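PDB 6QVI: ComZ from Thermus thermophilus, which is a competence-associated pilin with a beta-solenoid domain that probably serves as a DNA receptor at the pilus tip during natural transformation. Local coordinates for residues Y359-G364 and L383-D388; Y389-G394 and P429-G434; D440-G445 and R459-N464. All coordinates share one frame; numbering follows the deposited sequence.

Contact 1 of 3, residues Y359-G364 and L383-D388; sequences YTYTGG and LNRPVD
Arg-385 carries the largest share of this contact, and its closest approach is to Tyr-361: NH2 comes within 3.7 Å of Tyr-361 CE1. The two groups cross obliquely, with ring and guanidinium planes 72° apart, so they do not lie flat on one another. Tyr-361 holds CG anti to its backbone N (chi1 167°), which swings the ring toward the arginine. The chain of Arg-385 sets out across the gap but bends at chi2 and chi3, bringing its tip up to the loop of Gly-363 and Gly-364. There Gly-363 O lies at the guanidinium edge, 4.0 Å from Arg-385 NH2, too far to bind it. The charge is answered by a salt bridge from NH2 to Glu-366, and the same carboxylate takes Thr-362 OG1 through its other oxygen, so one acidic residue ties the arginine to this loop. At Gly-363 the backbone angles (phi 110°) would jam any CB against the preceding carbonyl. Deeper in, Tyr-359 CE1 barely touches Val-387 CG2 at 4.5 Å, while its hydroxyl bonds to Asp-339 O. The wide spacing, 8.9 Å between the CA atoms of Tyr-361 and Val-387, is that of next-but-one strands: 366-371 runs between them, antiparallel to 357-360 and parallel to 387-392, the arrangement of a beta-hairpin whose second strand is flanked by a parallel neighbour.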
# COMPACT_ATOMS: atom_id res chain seq x y z
N TYR A 359 -11.09 9.14 25.69
CA TYR A 359 -11.24 10.43 25.03
C TYR A 359 -11.37 11.55 26.07
O TYR A 359 -12.43 11.73 26.68
CB TYR A 359 -12.47 10.43 24.12
CG TYR A 359 -12.83 11.79 23.54
CD1 TYR A 359 -11.85 12.70 23.12
CD2 TYR A 359 -14.15 12.23 23.56
CE1 TYR A 359 -12.21 13.95 22.62
CE2 TYR A 359 -14.51 13.48 23.11
CZ TYR A 359 -13.56 14.34 22.61
OH TYR A 359 -13.94 15.59 22.13
N THR A 360 -10.27 12.26 26.32
CA THR A 360 -10.30 13.38 27.26
C THR A 360 -10.76 14.65 26.54
O THR A 360 -10.63 14.79 25.32
CB THR A 360 -8.93 13.59 27.91
OG1 THR A 360 -8.33 12.31 28.18
CG2 THR A 360 -9.10 14.30 29.21
N TYR A 361 -11.27 15.61 27.33
CA TYR A 361 -11.65 16.93 26.84
C TYR A 361 -10.91 17.99 27.66
O TYR A 361 -10.87 17.92 28.89
CB TYR A 361 -13.17 17.12 26.93
CG TYR A 361 -13.67 18.55 26.75
CD1 TYR A 361 -12.96 19.49 25.99
CD2 TYR A 361 -14.78 18.99 27.44
CE1 TYR A 361 -13.38 20.79 25.86
CE2 TYR A 361 -15.22 20.31 27.32
CZ TYR A 361 -14.50 21.20 26.53
OH TYR A 361 -14.89 22.50 26.38
N THR A 362 -10.36 18.98 26.97
CA THR A 362 -9.40 19.95 27.47
C THR A 362 -9.96 21.36 27.65
O THR A 362 -9.64 22.04 28.63
CB THR A 362 -8.23 20.02 26.49
OG1 THR A 362 -8.69 20.56 25.23
CG2 THR A 362 -7.65 18.65 26.16
N GLY A 363 -10.77 21.82 26.71
CA GLY A 363 -11.05 23.24 26.58
C GLY A 363 -10.39 23.73 25.31
O GLY A 363 -10.96 24.52 24.56
N GLY A 364 -9.18 23.24 25.05
CA GLY A 364 -8.48 23.65 23.85
C GLY A 364 -8.49 22.55 22.82
O GLY A 364 -9.41 22.40 21.99
N LEU A 383 -16.73 12.30 15.54
CA LEU A 383 -15.81 13.10 16.34
C LEU A 383 -16.10 14.52 15.95
O LEU A 383 -15.86 14.92 14.80
CB LEU A 383 -14.34 12.76 16.10
CG LEU A 383 -13.80 11.40 16.45
CD1 LEU A 383 -14.18 10.48 15.37
CD2 LEU A 383 -12.30 11.55 16.49
N ASN A 384 -16.64 15.28 16.89
CA ASN A 384 -17.22 16.56 16.55
C ASN A 384 -16.32 17.74 16.87
O ASN A 384 -16.72 18.87 16.62
CB ASN A 384 -18.55 16.71 17.28
CG ASN A 384 -19.53 17.54 16.50
OD1 ASN A 384 -20.74 17.31 16.55
ND2 ASN A 384 -19.02 18.54 15.79
N ARG A 385 -15.10 17.51 17.33
CA ARG A 385 -14.22 18.63 17.64
C ARG A 385 -12.79 18.23 17.32
O ARG A 385 -12.47 17.03 17.31
CB ARG A 385 -14.35 19.07 19.11
CG ARG A 385 -15.79 19.40 19.51
CD ARG A 385 -15.91 20.66 20.36
NE ARG A 385 -14.74 20.85 21.20
CZ ARG A 385 -14.36 22.04 21.65
NH1 ARG A 385 -15.06 23.12 21.33
NH2 ARG A 385 -13.27 22.14 22.40
N PRO A 386 -11.91 19.19 17.04
CA PRO A 386 -10.49 18.88 16.81
C PRO A 386 -9.90 18.03 17.92
O PRO A 386 -10.18 18.25 19.11
CB PRO A 386 -9.84 20.26 16.75
CG PRO A 386 -10.90 21.14 16.21
CD PRO A 386 -12.21 20.60 16.74
N VAL A 387 -9.13 17.04 17.53
CA VAL A 387 -8.63 16.10 18.49
C VAL A 387 -7.30 15.54 18.07
O VAL A 387 -7.09 15.24 16.93
CB VAL A 387 -9.67 14.99 18.61
CG1 VAL A 387 -10.18 14.64 17.24
CG2 VAL A 387 -9.16 13.77 19.32
N ASP A 388 -6.40 15.42 19.02
CA ASP A 388 -5.09 14.89 18.82
C ASP A 388 -5.18 13.44 19.16
O ASP A 388 -5.90 13.07 20.07
CB ASP A 388 -4.14 15.52 19.81
CG ASP A 388 -3.25 16.53 19.19
OD1 ASP A 388 -3.70 17.21 18.25
OD2 ASP A 388 -2.12 16.66 19.67

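Contact 2 of 3, residues Y389-G394 and P429-G434; sequences YRAQSG and PNHALG
Strands 389-392 and 432-434 cross almost perpendicularly, at 85° with their axes 6.7 Å apart, so they meet through side chains and not as paired sheet neighbours. Tyr-389, its CG between the backbone N and carbonyl carbon (chi1 72°), presents one face to Leu-433 and its edge to His-431. Leu-433 CB sits squarely over that face, 3.6 Å from the centroid of the Tyr-389 ring, in a CH-pi contact. The CE1 edge of the ring points at the rim of the His-431 face, a T-shaped pair with planes 74° apart. His-431 in turn uses its own edge: Ala-391 N donates to His-431 NE2 at 3.1 Å, close to the imidazole plane. Ala-391 CB adds a looser touch on Leu-433 CD1 at 4.3 Å. An alanine in place of Tyr-389 would remove the ring over which Leu-433 sits and the hydroxyl bonded to Met-449 O, and would probably loosen the packing round His-431. With NE2 accepting from a backbone amide and ND1 bonded to Gly-426 O, His-431 is probably the neutral tautomer protonated on ND1, a buried polar group gripped on both nitrogens.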
# COMPACT_ATOMS: atom_id res chain seq x y z
N TYR A 389 -4.44 12.59 18.47
CA TYR A 389 -4.54 11.21 18.82
C TYR A 389 -3.23 10.64 19.21
O TYR A 389 -2.22 11.21 18.95
CB TYR A 389 -5.20 10.39 17.73
CG TYR A 389 -4.41 10.16 16.49
CD1 TYR A 389 -3.27 9.40 16.51
CD2 TYR A 389 -4.83 10.66 15.29
CE1 TYR A 389 -2.56 9.17 15.36
CE2 TYR A 389 -4.13 10.44 14.14
CZ TYR A 389 -3.00 9.69 14.18
OH TYR A 389 -2.31 9.47 13.03
N ARG A 390 -3.29 9.53 19.92
CA ARG A 390 -2.13 8.81 20.36
C ARG A 390 -2.56 7.38 20.24
O ARG A 390 -3.62 7.04 20.72
CB ARG A 390 -1.83 9.11 21.81
CG ARG A 390 -1.45 10.54 22.11
CD ARG A 390 -1.54 10.81 23.60
NE ARG A 390 -0.28 10.65 24.30
CZ ARG A 390 0.21 11.54 25.15
NH1 ARG A 390 -0.48 12.63 25.40
NH2 ARG A 390 1.37 11.33 25.74
N ALA A 391 -1.76 6.54 19.62
CA ALA A 391 -2.16 5.16 19.46
C ALA A 391 -1.03 4.20 19.56
O ALA A 391 0.03 4.45 19.06
CB ALA A 391 -2.83 5.00 18.13
N GLN A 392 -1.28 3.06 20.18
CA GLN A 392 -0.25 2.06 20.27
C GLN A 392 -0.83 0.71 20.45
O GLN A 392 -1.97 0.57 20.80
CB GLN A 392 0.68 2.36 21.42
CG GLN A 392 0.02 2.73 22.72
CD GLN A 392 0.97 2.61 23.88
OE1 GLN A 392 1.73 1.66 23.98
NE2 GLN A 392 0.94 3.59 24.77
N SER A 393 -0.04 -0.29 20.16
CA SER A 393 -0.46 -1.66 20.32
C SER A 393 0.76 -2.32 20.85
O SER A 393 1.49 -2.98 20.14
CB SER A 393 -0.84 -2.26 18.99
OG SER A 393 -1.88 -1.53 18.40
N GLY A 394 0.98 -2.13 22.13
CA GLY A 394 2.16 -2.68 22.77
C GLY A 394 3.43 -1.98 22.33
O GLY A 394 3.76 -0.89 22.81
N PRO A 429 4.92 9.29 9.69
CA PRO A 429 3.98 8.18 9.83
C PRO A 429 4.47 7.11 10.79
O PRO A 429 4.13 5.95 10.61
CB PRO A 429 3.89 7.62 8.42
CG PRO A 429 5.26 7.92 7.82
CD PRO A 429 5.95 8.97 8.69
N ASN A 430 5.26 7.52 11.75
CA ASN A 430 5.66 6.58 12.73
C ASN A 430 4.60 6.64 13.81
O ASN A 430 4.85 6.12 14.86
CB ASN A 430 6.99 6.98 13.32
CG ASN A 430 8.14 6.73 12.38
OD1 ASN A 430 7.93 6.36 11.24
ND2 ASN A 430 9.35 6.91 12.87
N HIS A 431 3.41 7.13 13.55
CA HIS A 431 2.39 7.18 14.56
C HIS A 431 1.14 7.39 13.81
O HIS A 431 0.85 8.48 13.40
CB HIS A 431 2.64 8.37 15.43
CG HIS A 431 1.60 8.58 16.46
ND1 HIS A 431 1.39 9.80 17.05
CD2 HIS A 431 0.72 7.73 17.01
CE1 HIS A 431 0.42 9.69 17.93
NE2 HIS A 431 -0.01 8.44 17.92
N ALA A 432 0.37 6.33 13.62
CA ALA A 432 -0.83 6.45 12.83
C ALA A 432 -2.04 5.78 13.41
O ALA A 432 -1.96 4.75 14.02
CB ALA A 432 -0.55 5.86 11.48
N LEU A 433 -3.18 6.39 13.17
CA LEU A 433 -4.45 5.83 13.61
C LEU A 433 -5.26 5.56 12.36
O LEU A 433 -5.46 6.45 11.53
CB LEU A 433 -5.19 6.78 14.55
CG LEU A 433 -6.56 6.27 14.99
CD1 LEU A 433 -6.38 4.94 15.68
CD2 LEU A 433 -7.24 7.29 15.91
N GLY A 434 -5.70 4.32 12.21
CA GLY A 434 -6.44 3.93 11.04
C GLY A 434 -7.93 3.84 11.31
O GLY A 434 -8.35 3.57 12.43

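Contact 3 of 3, residues D440-G445 and R459-N464; sequences DIYQRG and RVVKGN
The close-packed part of this contact is a parallel strand pair in which Tyr-442 bridges Arg-459 and Gln-443 bridges Val-460. The backbone of Arg-459 straddles Tyr-442: its N donates to Ile-441 O at 2.6 Å, nearly along the carbonyl axis, and its O accepts from Gln-443 N at 3.0 Å. Above the pair lies the Tyr-442 ring, sandwiched between two arginines. Arg-459 CB covers one face, 4.0 Å from the Tyr-442 centroid, while the guanidinium of Arg-444 lies over the opposite face, NH2 above its centre, and forms a salt bridge to Asp-414. Val-461 CG1 closes the edge at 3.9 Å from Tyr-442 CE1. Where the strands end, Gly-445 O gathers two side-chain amides, Asn-464 ND2 at 2.6 Å and Gln-443 NE2 at 3.2 Å, the amide planes standing 80° apart. Looser is the partly exposed other end, where the extended Arg-459 reaches Asp-440 OD2 with NH1 at 3.3 Å, while Asp-440 OD1 is held by Thr-457 N; this salt bridge lies in the guanidinium plane but well above the carboxylate plane. The type II turn from Val-461 to Asn-464 likewise carries Lys-462 and Gly-463 away from the partner strand. Strands 441-443 and 457-461 form successive rungs between 409-415 and 474-478; Gln-443 and Val-460 lie on the side of Phe-458 and Phe-475, whereas Met-484 packs against Tyr-442 and Arg-459 on the other.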
# COMPACT_ATOMS: atom_id res chain seq x y z
N ASP A 440 -20.19 4.69 5.28
CA ASP A 440 -19.65 5.91 4.68
C ASP A 440 -18.75 6.67 5.64
O ASP A 440 -18.85 6.55 6.87
CB ASP A 440 -20.79 6.82 4.24
CG ASP A 440 -21.62 6.23 3.12
OD1 ASP A 440 -21.32 5.10 2.66
OD2 ASP A 440 -22.59 6.90 2.71
N ILE A 441 -17.88 7.51 5.07
CA ILE A 441 -17.04 8.43 5.82
C ILE A 441 -17.26 9.83 5.29
O ILE A 441 -17.11 10.08 4.09
CB ILE A 441 -15.54 8.09 5.76
CG1 ILE A 441 -15.25 6.81 6.50
CG2 ILE A 441 -14.71 9.25 6.35
CD1 ILE A 441 -13.83 6.67 6.76
N TYR A 442 -17.53 10.76 6.20
CA TYR A 442 -17.68 12.16 5.87
C TYR A 442 -16.64 12.90 6.68
O TYR A 442 -16.69 12.88 7.92
CB TYR A 442 -19.09 12.65 6.19
CG TYR A 442 -19.54 13.85 5.38
CD1 TYR A 442 -18.80 15.03 5.35
CD2 TYR A 442 -20.68 13.78 4.58
CE1 TYR A 442 -19.21 16.11 4.59
CE2 TYR A 442 -21.09 14.84 3.80
CZ TYR A 442 -20.36 16.01 3.81
OH TYR A 442 -20.79 17.07 3.03
N GLN A 443 -15.73 13.59 5.99
CA GLN A 443 -14.76 14.46 6.65
C GLN A 443 -15.13 15.93 6.41
O GLN A 443 -15.01 16.43 5.28
CB GLN A 443 -13.35 14.17 6.14
CG GLN A 443 -12.36 15.29 6.41
CD GLN A 443 -11.05 15.05 5.73
OE1 GLN A 443 -10.79 13.94 5.27
NE2 GLN A 443 -10.19 16.06 5.70
N ARG A 444 -15.53 16.63 7.47
CA ARG A 444 -15.67 18.07 7.39
C ARG A 444 -14.58 18.84 8.14
O ARG A 444 -14.51 20.07 8.00
CB ARG A 444 -17.06 18.53 7.90
CG ARG A 444 -18.25 17.60 7.58
CD ARG A 444 -19.60 18.05 8.18
NE ARG A 444 -20.73 17.34 7.56
CZ ARG A 444 -21.18 16.14 7.92
NH1 ARG A 444 -20.63 15.45 8.91
NH2 ARG A 444 -22.20 15.62 7.25
N GLY A 445 -13.71 18.14 8.90
CA GLY A 445 -12.51 18.77 9.44
C GLY A 445 -11.51 19.13 8.36
O GLY A 445 -11.46 18.53 7.29
N ARG A 459 -16.84 10.85 1.66
CA ARG A 459 -17.16 12.21 1.31
C ARG A 459 -16.23 13.17 1.95
O ARG A 459 -15.74 12.95 3.01
CB ARG A 459 -18.56 12.59 1.72
CG ARG A 459 -19.64 11.85 0.97
CD ARG A 459 -21.00 12.46 1.16
NE ARG A 459 -21.95 11.79 0.29
CZ ARG A 459 -22.43 10.60 0.54
NH1 ARG A 459 -22.05 9.97 1.62
NH2 ARG A 459 -23.28 10.03 -0.28
N VAL A 460 -16.01 14.28 1.29
CA VAL A 460 -15.13 15.30 1.78
C VAL A 460 -15.61 16.62 1.22
O VAL A 460 -16.24 16.67 0.20
CB VAL A 460 -13.72 14.97 1.38
CG1 VAL A 460 -13.58 15.09 -0.11
CG2 VAL A 460 -12.71 15.81 2.11
N VAL A 461 -15.34 17.68 1.93
CA VAL A 461 -15.75 19.02 1.55
C VAL A 461 -14.60 19.73 0.84
O VAL A 461 -13.42 19.52 1.16
CB VAL A 461 -16.18 19.78 2.81
CG1 VAL A 461 -17.62 19.39 3.21
CG2 VAL A 461 -15.25 19.35 3.93
N LYS A 462 -14.94 20.57 -0.14
CA LYS A 462 -13.94 21.43 -0.78
C LYS A 462 -13.08 22.13 0.27
O LYS A 462 -13.59 22.66 1.26
CB LYS A 462 -14.64 22.50 -1.63
CG LYS A 462 -15.95 22.10 -2.27
CD LYS A 462 -16.77 23.35 -2.71
CE LYS A 462 -17.48 23.13 -4.06
NZ LYS A 462 -17.69 24.38 -4.84
N GLY A 463 -11.77 22.12 0.07
CA GLY A 463 -10.86 22.87 0.92
C GLY A 463 -10.14 22.05 1.96
O GLY A 463 -9.11 22.50 2.48
N ASN A 464 -10.68 20.90 2.30
CA ASN A 464 -10.12 20.03 3.32
C ASN A 464 -9.23 19.01 2.67
O ASN A 464 -9.47 18.57 1.54
CB ASN A 464 -11.28 19.38 4.08
CG ASN A 464 -12.26 20.43 4.58
OD1 ASN A 464 -12.84 21.16 3.79
ND2 ASN A 464 -12.49 20.48 5.86

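The three contacts follow one another along the chain, each closing before the next opens, and together sample the parallel strands of the beta-solenoid domain and the six-stranded sheet packed beside them. Contacts 1 and 2 share strand 387-392, whose beginning serves the first and whose continuation serves the second; their centres are about 17 Å apart. From contact 2, strand 432-437 leads on to 441-443, which opens contact 3, about 22 Å away between centres. Contact 3 lies about 18 Å from contact 1 and touches neither of the others. Contact 3 joins adjacent parallel rungs, whereas contact 1 links strands within the six-stranded sheet, and contact 2 packs that sheet across strand 432-437.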